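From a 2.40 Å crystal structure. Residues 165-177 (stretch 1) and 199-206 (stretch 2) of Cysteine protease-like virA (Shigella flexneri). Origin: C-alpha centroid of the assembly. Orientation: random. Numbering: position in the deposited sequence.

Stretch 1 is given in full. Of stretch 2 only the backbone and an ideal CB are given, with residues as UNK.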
ATOM      1  N   ILE A 165       9.719   8.315  -7.522  1.00 50.59           N
ATOM      2  CA  ILE A 165      11.149   8.354  -7.325  1.00 50.44           C
ATOM      3  C   ILE A 165      11.782   7.275  -8.200  1.00 51.11           C
ATOM      4  O   ILE A 165      11.522   6.081  -8.039  1.00 50.79           O
ATOM      5  CB  ILE A 165      11.524   8.117  -5.856  1.00 54.96           C
ATOM      6  CG1 ILE A 165      10.845   9.153  -4.966  1.00 53.63           C
ATOM      7  CG2 ILE A 165      13.041   8.145  -5.679  1.00 53.37           C
ATOM      8  CD1 ILE A 165      11.271   9.105  -3.523  1.00 52.81           C
ATOM      9  N   PRO A 166      12.614   7.695  -9.146  1.00 52.31           N
ATOM     10  CA  PRO A 166      13.200   6.727 -10.071  1.00 53.28           C
ATOM     11  C   PRO A 166      13.933   5.634  -9.300  1.00 54.33           C
ATOM     12  O   PRO A 166      14.678   5.939  -8.368  1.00 59.19           O
ATOM     13  CB  PRO A 166      14.192   7.574 -10.872  1.00 57.14           C
ATOM     14  CG  PRO A 166      13.657   8.969 -10.775  1.00 55.85           C
ATOM     15  CD  PRO A 166      13.007   9.083  -9.439  1.00 53.15           C
ATOM     16  N   LEU A 167      13.727   4.382  -9.699  1.00 53.05           N
ATOM     17  CA  LEU A 167      14.311   3.228  -9.024  1.00 57.59           C
ATOM     18  C   LEU A 167      15.834   3.240  -8.996  1.00 55.58           C
ATOM     19  O   LEU A 167      16.447   2.819  -8.012  1.00 56.53           O
ATOM     20  CB  LEU A 167      13.795   1.924  -9.644  1.00 53.78           C
ATOM     21  CG  LEU A 167      12.409   1.493  -9.150  1.00 55.92           C
ATOM     22  CD1 LEU A 167      11.790   0.432 -10.064  1.00 55.03           C
ATOM     23  CD2 LEU A 167      12.462   0.999  -7.704  1.00 51.99           C
ATOM     24  N   LYS A 168      16.447   3.713 -10.071  1.00 54.63           N
ATOM     25  CA  LYS A 168      17.900   3.793 -10.127  1.00 56.61           C
ATOM     26  C   LYS A 168      18.415   4.730  -9.022  1.00 54.53           C
ATOM     27  O   LYS A 168      19.483   4.508  -8.440  1.00 57.24           O
ATOM     28  CB  LYS A 168      18.355   4.256 -11.519  1.00 57.27           C
ATOM     29  CG  LYS A 168      19.843   4.560 -11.648  1.00 85.56           C
ATOM     30  CD  LYS A 168      20.692   3.297 -11.539  1.00101.38           C
ATOM     31  CE  LYS A 168      22.132   3.553 -11.980  1.00106.46           C
ATOM     32  NZ  LYS A 168      22.675   4.819 -11.404  1.00104.39           N
ATOM     33  N   LEU A 169      17.647   5.776  -8.742  1.00 53.70           N
ATOM     34  CA  LEU A 169      17.987   6.734  -7.704  1.00 53.01           C
ATOM     35  C   LEU A 169      17.836   6.104  -6.333  1.00 63.61           C
ATOM     36  O   LEU A 169      18.617   6.391  -5.426  1.00 51.55           O
ATOM     37  CB  LEU A 169      17.086   7.962  -7.793  1.00 52.78           C
ATOM     38  CG  LEU A 169      17.200   8.954  -6.644  1.00 52.18           C
ATOM     39  CD1 LEU A 169      18.655   9.361  -6.430  1.00 53.16           C
ATOM     40  CD2 LEU A 169      16.333  10.170  -6.927  1.00 52.49           C
ATOM     41  N   ILE A 170      16.828   5.248  -6.177  1.00 53.53           N
ATOM     42  CA  ILE A 170      16.703   4.503  -4.938  1.00 50.00           C
ATOM     43  C   ILE A 170      17.907   3.574  -4.765  1.00 56.20           C
ATOM     44  O   ILE A 170      18.494   3.502  -3.679  1.00 60.32           O
ATOM     45  CB  ILE A 170      15.414   3.680  -4.868  1.00 53.94           C
ATOM     46  CG1 ILE A 170      14.172   4.576  -5.039  1.00 50.00           C
ATOM     47  CG2 ILE A 170      15.390   2.864  -3.574  1.00 48.81           C
ATOM     48  CD1 ILE A 170      13.855   5.446  -3.862  1.00 47.86           C
ATOM     49  N   ALA A 171      18.280   2.864  -5.829  1.00 52.05           N
ATOM     50  CA  ALA A 171      19.427   1.963  -5.760  1.00 56.43           C
ATOM     51  C   ALA A 171      20.714   2.727  -5.436  1.00 62.03           C
ATOM     52  O   ALA A 171      21.535   2.260  -4.656  1.00 66.93           O
ATOM     53  CB  ALA A 171      19.582   1.175  -7.059  1.00 54.73           C
ATOM     54  N   ASP A 172      20.890   3.904  -6.029  1.00 57.99           N
ATOM     55  CA  ASP A 172      22.075   4.704  -5.727  1.00 65.28           C
ATOM     56  C   ASP A 172      22.074   5.175  -4.264  1.00 63.65           C
ATOM     57  O   ASP A 172      23.111   5.187  -3.607  1.00 56.57           O
ATOM     58  CB  ASP A 172      22.196   5.909  -6.666  1.00 55.64           C
ATOM     59  CG  ASP A 172      22.544   5.525  -8.089  1.00 67.32           C
ATOM     60  OD1 ASP A 172      22.927   4.357  -8.317  1.00 80.43           O
ATOM     61  OD2 ASP A 172      22.443   6.402  -8.981  1.00 60.25           O
ATOM     62  N   LEU A 173      20.906   5.573  -3.767  1.00 59.07           N
ATOM     63  CA  LEU A 173      20.760   5.995  -2.376  1.00 65.03           C
ATOM     64  C   LEU A 173      21.054   4.845  -1.418  1.00 62.78           C
ATOM     65  O   LEU A 173      21.849   4.977  -0.500  1.00 64.70           O
ATOM     66  CB  LEU A 173      19.341   6.516  -2.125  1.00 50.15           C
ATOM     67  CG  LEU A 173      18.948   6.824  -0.672  1.00 55.61           C
ATOM     68  CD1 LEU A 173      19.751   7.983  -0.131  1.00 49.98           C
ATOM     69  CD2 LEU A 173      17.460   7.138  -0.560  1.00 48.12           C
ATOM     70  N   ILE A 174      20.409   3.712  -1.649  1.00 59.08           N
ATOM     71  CA  ILE A 174      20.506   2.586  -0.743  1.00 51.13           C
ATOM     72  C   ILE A 174      21.947   2.076  -0.725  1.00 61.59           C
ATOM     73  O   ILE A 174      22.467   1.627   0.304  1.00 61.75           O
ATOM     74  CB  ILE A 174      19.457   1.488  -1.117  1.00 57.46           C
ATOM     75  CG1 ILE A 174      18.621   1.127   0.102  1.00 62.60           C
ATOM     76  CG2 ILE A 174      20.092   0.249  -1.792  1.00 52.37           C
ATOM     77  CD1 ILE A 174      17.861   2.308   0.653  1.00 72.18           C
ATOM     78  N   ASN A 175      22.605   2.194  -1.869  1.00 53.86           N
ATOM     79  CA  ASN A 175      23.994   1.780  -2.002  1.00 77.05           C
ATOM     80  C   ASN A 175      24.971   2.640  -1.192  1.00 78.65           C
ATOM     81  O   ASN A 175      25.905   2.116  -0.567  1.00 63.24           O
ATOM     82  CB  ASN A 175      24.405   1.773  -3.480  1.00 68.83           C
ATOM     83  CG  ASN A 175      25.909   1.774  -3.664  1.00 85.36           C
ATOM     84  OD1 ASN A 175      26.489   2.765  -4.120  1.00 84.04           O
ATOM     85  ND2 ASN A 175      26.555   0.674  -3.279  1.00 60.25           N
ATOM     86  N   GLU A 176      24.763   3.958  -1.223  1.00 55.69           N
ATOM     87  CA  GLU A 176      25.636   4.883  -0.515  1.00 56.51           C
ATOM     88  C   GLU A 176      25.305   4.922   0.974  1.00 65.96           C
ATOM     89  O   GLU A 176      26.161   5.244   1.799  1.00 65.52           O
ATOM     90  CB  GLU A 176      25.612   6.275  -1.152  1.00 59.32           C
ATOM     91  CG  GLU A 176      26.053   6.255  -2.620  1.00 81.03           C
ATOM     92  CD  GLU A 176      26.565   7.592  -3.131  1.00 87.15           C
ATOM     93  OE1 GLU A 176      26.291   8.632  -2.498  1.00103.24           O
ATOM     94  OE2 GLU A 176      27.247   7.600  -4.177  1.00 84.20           O
ATOM     95  N   LEU A 177      24.068   4.577   1.314  1.00 54.03           N
ATOM     96  CA  LEU A 177      23.708   4.336   2.702  1.00 53.44           C
ATOM     97  C   LEU A 177      24.404   3.073   3.196  1.00 55.15           C
ATOM     98  O   LEU A 177      24.324   2.740   4.370  1.00 55.08           O
ATOM     99  CB  LEU A 177      22.196   4.189   2.860  1.00 51.66           C
ATOM    100  CG  LEU A 177      21.364   5.482   2.820  1.00 63.22           C
ATOM    101  CD1 LEU A 177      19.886   5.181   2.617  1.00 49.19           C
ATOM    102  CD2 LEU A 177      21.565   6.317   4.084  1.00 50.81           C
ATOM    103  N   UNK A 199      25.292  14.301  -5.271  1.00 65.24           N
ATOM    104  CA  UNK A 199      25.910  13.545  -6.355  1.00 65.20           C
ATOM    105  C   UNK A 199      24.894  12.646  -7.068  1.00 72.98           C
ATOM    106  O   UNK A 199      24.631  12.802  -8.263  1.00 78.63           O
ATOM    107  CB  UNK A 199      27.066  12.702  -5.813  1.00 65.20           C
ATOM    108  N   UNK A 200      24.327  11.707  -6.321  1.00 79.66           N
ATOM    109  CA  UNK A 200      23.284  10.814  -6.822  1.00 58.66           C
ATOM    110  C   UNK A 200      22.131  11.554  -7.504  1.00 69.46           C
ATOM    111  O   UNK A 200      21.761  11.250  -8.643  1.00 67.40           O
ATOM    112  CB  UNK A 200      22.735   9.971  -5.669  1.00 58.66           C
ATOM    113  N   UNK A 201      21.553  12.509  -6.777  1.00 60.74           N
ATOM    114  CA  UNK A 201      20.389  13.247  -7.239  1.00 60.80           C
ATOM    115  C   UNK A 201      20.665  13.830  -8.610  1.00 75.97           C
ATOM    116  O   UNK A 201      19.874  13.646  -9.540  1.00 60.08           O
ATOM    117  CB  UNK A 201      20.013  14.351  -6.249  1.00 60.80           C
ATOM    118  N   UNK A 202      21.808  14.500  -8.738  1.00 70.93           N
ATOM    119  CA  UNK A 202      22.197  15.089 -10.014  1.00 75.01           C
ATOM    120  C   UNK A 202      22.517  14.062 -11.098  1.00 76.35           C
ATOM    121  O   UNK A 202      22.257  14.310 -12.275  1.00 66.06           O
ATOM    122  CB  UNK A 202      23.412  15.995  -9.805  1.00 75.01           C
ATOM    123  N   UNK A 203      23.049  12.906 -10.699  1.00 68.08           N
ATOM    124  CA  UNK A 203      23.265  11.806 -11.643  1.00 72.86           C
ATOM    125  C   UNK A 203      21.946  11.326 -12.247  1.00 74.68           C
ATOM    126  O   UNK A 203      21.903  10.912 -13.399  1.00 80.40           O
ATOM    127  CB  UNK A 203      23.976  10.642 -10.949  1.00 72.86           C
ATOM    128  N   UNK A 204      20.875  11.378 -11.460  1.00 66.77           N
ATOM    129  CA  UNK A 204      19.592  10.786 -11.859  1.00 80.00           C
ATOM    130  C   UNK A 204      18.552  11.778 -12.335  1.00 70.30           C
ATOM    131  O   UNK A 204      17.447  11.384 -12.703  1.00 69.88           O
ATOM    132  CB  UNK A 204      19.009   9.998 -10.684  1.00 80.00           C
ATOM    133  N   UNK A 205      18.904  13.056 -12.309  1.00 61.93           N
ATOM    134  CA  UNK A 205      18.022  14.110 -12.797  1.00 74.18           C
ATOM    135  C   UNK A 205      18.787  15.088 -13.699  1.00 72.24           C
ATOM    136  O   UNK A 205      19.209  16.155 -13.257  1.00 74.32           O
ATOM    137  CB  UNK A 205      17.387  14.856 -11.622  1.00 74.18           C
ATOM    138  N   UNK A 206      18.965  14.717 -14.975  1.00 77.38           N
ATOM    139  CA  UNK A 206      19.671  15.544 -15.962  1.00 84.41           C
ATOM    140  C   UNK A 206      18.839  16.749 -16.406  1.00 84.86           C
ATOM    141  O   UNK A 206      19.373  17.852 -16.557  1.00 78.18           O
ATOM    142  CB  UNK A 206      20.044  14.699 -17.182  1.00 84.41           C
TER

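The backbone of 199-204 is helical and runs nearly antiparallel to helix 167-176, at 161°, with the axes 9.6 Å apart at closest approach.

Position 199 points sideways, and its ideal CB lies 5.3 Å from Glu176 OE1. A long polar or basic residue would suit the edge of the contact. The deposited Lys199 makes no close contact across; its NZ turns along its own helix to donate to the OG of residue 203, 3.1 Å away.

Position 200 points toward stretch 1. Its ideal CB is 4.2 Å from both Leu169 CD1 and Asp172 CB, and Leu169, Asp172, Leu173 and Glu176 form a hollow around it. An aliphatic side chain such as Leu, Ile, Val or Met is expected. It is Ile200, a knob in that hole. Its CG2 lies unusually close, 3.1 Å from Leu169 CD1 and 3.2 Å from Asp172 CB, shorter than normal carbon-carbon packing, while with chi1 m and chi2 t its CD1 extends to 3.8 Å from Leu173 CA and 3.3 Å from Glu176 OE1.

Position 201 points away, so as far as stretch 1 goes most helix-tolerant residues would suit. It is Ile201, whose backbone N lies 4.3 Å from Leu169 CD1.

Position 202 is out of reach and equally permissive; it is Asn202, whose OD1 is hydrogen-bonded elsewhere in the structure.

Position 203 points toward stretch 1, but its ideal CB is still 4.9 Å from Asp172 OD2. A small or polar residue would fit. Ser203 stays short of contact, and its OG accepts the bond from Lys199 NZ.

Position 204, one turn after 200, again points across, its ideal CB 4.0 Å from Leu169 CB. Asp172 OD2 invites a donor but lies 5.3 Å from that CB, so a longer one is needed: Asn, Gln or a basic residue. Asn204 places ND2 2.9 Å from Asp172 OD2 in a hydrogen bond, and the same ND2 donates to Ile200 O at 3.2 Å, tying the side chain to its own helix. Lys168 NZ also bridges to Asp172 OD2, at 2.9 Å, so this carboxylate oxygen joins both helices.

Position 205 has left the helical angles, at -134/82, and its CB points sideways with nothing of stretch 1 within 5.5 Å. Only a long side chain could reach Pro166 and Leu169, preferably an apolar or aromatic one. Phe205 does so: CZ lies 3.8 Å from Pro166 CD, and CE1 3.8 Å from Leu169 CD2.

Position 206 is out of reach and admits almost any residue, proline included at phi -73°; Pro206 occupies it.

Stretch 2, residues 199-206: KIINSNFP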
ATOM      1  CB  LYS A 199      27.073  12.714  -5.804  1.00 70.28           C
ATOM      2  CG  LYS A 199      27.409  11.460  -6.602  1.00 64.42           C
ATOM      3  CD  LYS A 199      28.353  11.754  -7.753  1.00 92.10           C
ATOM      4  CE  LYS A 199      28.663  10.480  -8.508  1.00 84.46           C
ATOM      5  NZ  LYS A 199      27.415   9.709  -8.777  1.00 72.94           N
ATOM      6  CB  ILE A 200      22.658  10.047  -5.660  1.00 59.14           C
ATOM      7  CG1 ILE A 200      23.735   9.376  -4.820  1.00 71.01           C
ATOM      8  CG2 ILE A 200      21.692   9.030  -6.174  1.00 76.32           C
ATOM      9  CD1 ILE A 200      23.166   8.688  -3.597  1.00 93.97           C
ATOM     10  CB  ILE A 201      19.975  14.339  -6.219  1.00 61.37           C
ATOM     11  CG1 ILE A 201      19.071  13.711  -5.158  1.00 55.64           C
ATOM     12  CG2 ILE A 201      19.248  15.499  -6.897  1.00 59.10           C
ATOM     13  CD1 ILE A 201      19.073  14.439  -3.843  1.00 92.24           C
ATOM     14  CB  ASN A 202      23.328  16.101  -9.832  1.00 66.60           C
ATOM     15  CG  ASN A 202      22.806  17.497  -9.546  1.00 80.58           C
ATOM     16  OD1 ASN A 202      21.942  18.005 -10.266  1.00 78.22           O
ATOM     17  ND2 ASN A 202      23.317  18.121  -8.492  1.00 78.95           N
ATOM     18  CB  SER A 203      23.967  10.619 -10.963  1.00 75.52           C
ATOM     19  OG  SER A 203      25.371  10.809 -10.861  1.00 82.35           O
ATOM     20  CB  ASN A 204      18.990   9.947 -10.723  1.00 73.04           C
ATOM     21  CG  ASN A 204      19.643   8.593 -10.598  1.00 66.29           C
ATOM     22  OD1 ASN A 204      19.424   7.709 -11.430  1.00 63.89           O
ATOM     23  ND2 ASN A 204      20.470   8.425  -9.567  1.00 57.13           N
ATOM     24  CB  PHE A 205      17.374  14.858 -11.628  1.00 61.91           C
ATOM     25  CG  PHE A 205      16.257  14.099 -10.957  1.00 59.66           C
ATOM     26  CD1 PHE A 205      16.282  13.864  -9.588  1.00 78.54           C
ATOM     27  CD2 PHE A 205      15.180  13.633 -11.683  1.00 59.58           C
ATOM     28  CE1 PHE A 205      15.249  13.173  -8.957  1.00 63.81           C
ATOM     29  CE2 PHE A 205      14.146  12.938 -11.061  1.00 68.07           C
ATOM     30  CZ  PHE A 205      14.185  12.709  -9.696  1.00 72.63           C
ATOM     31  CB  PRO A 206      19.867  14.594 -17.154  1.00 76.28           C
ATOM     32  CG  PRO A 206      19.425  13.233 -16.684  1.00 79.47           C
ATOM     33  CD  PRO A 206      18.468  13.464 -15.563  1.00 81.98           C
TER
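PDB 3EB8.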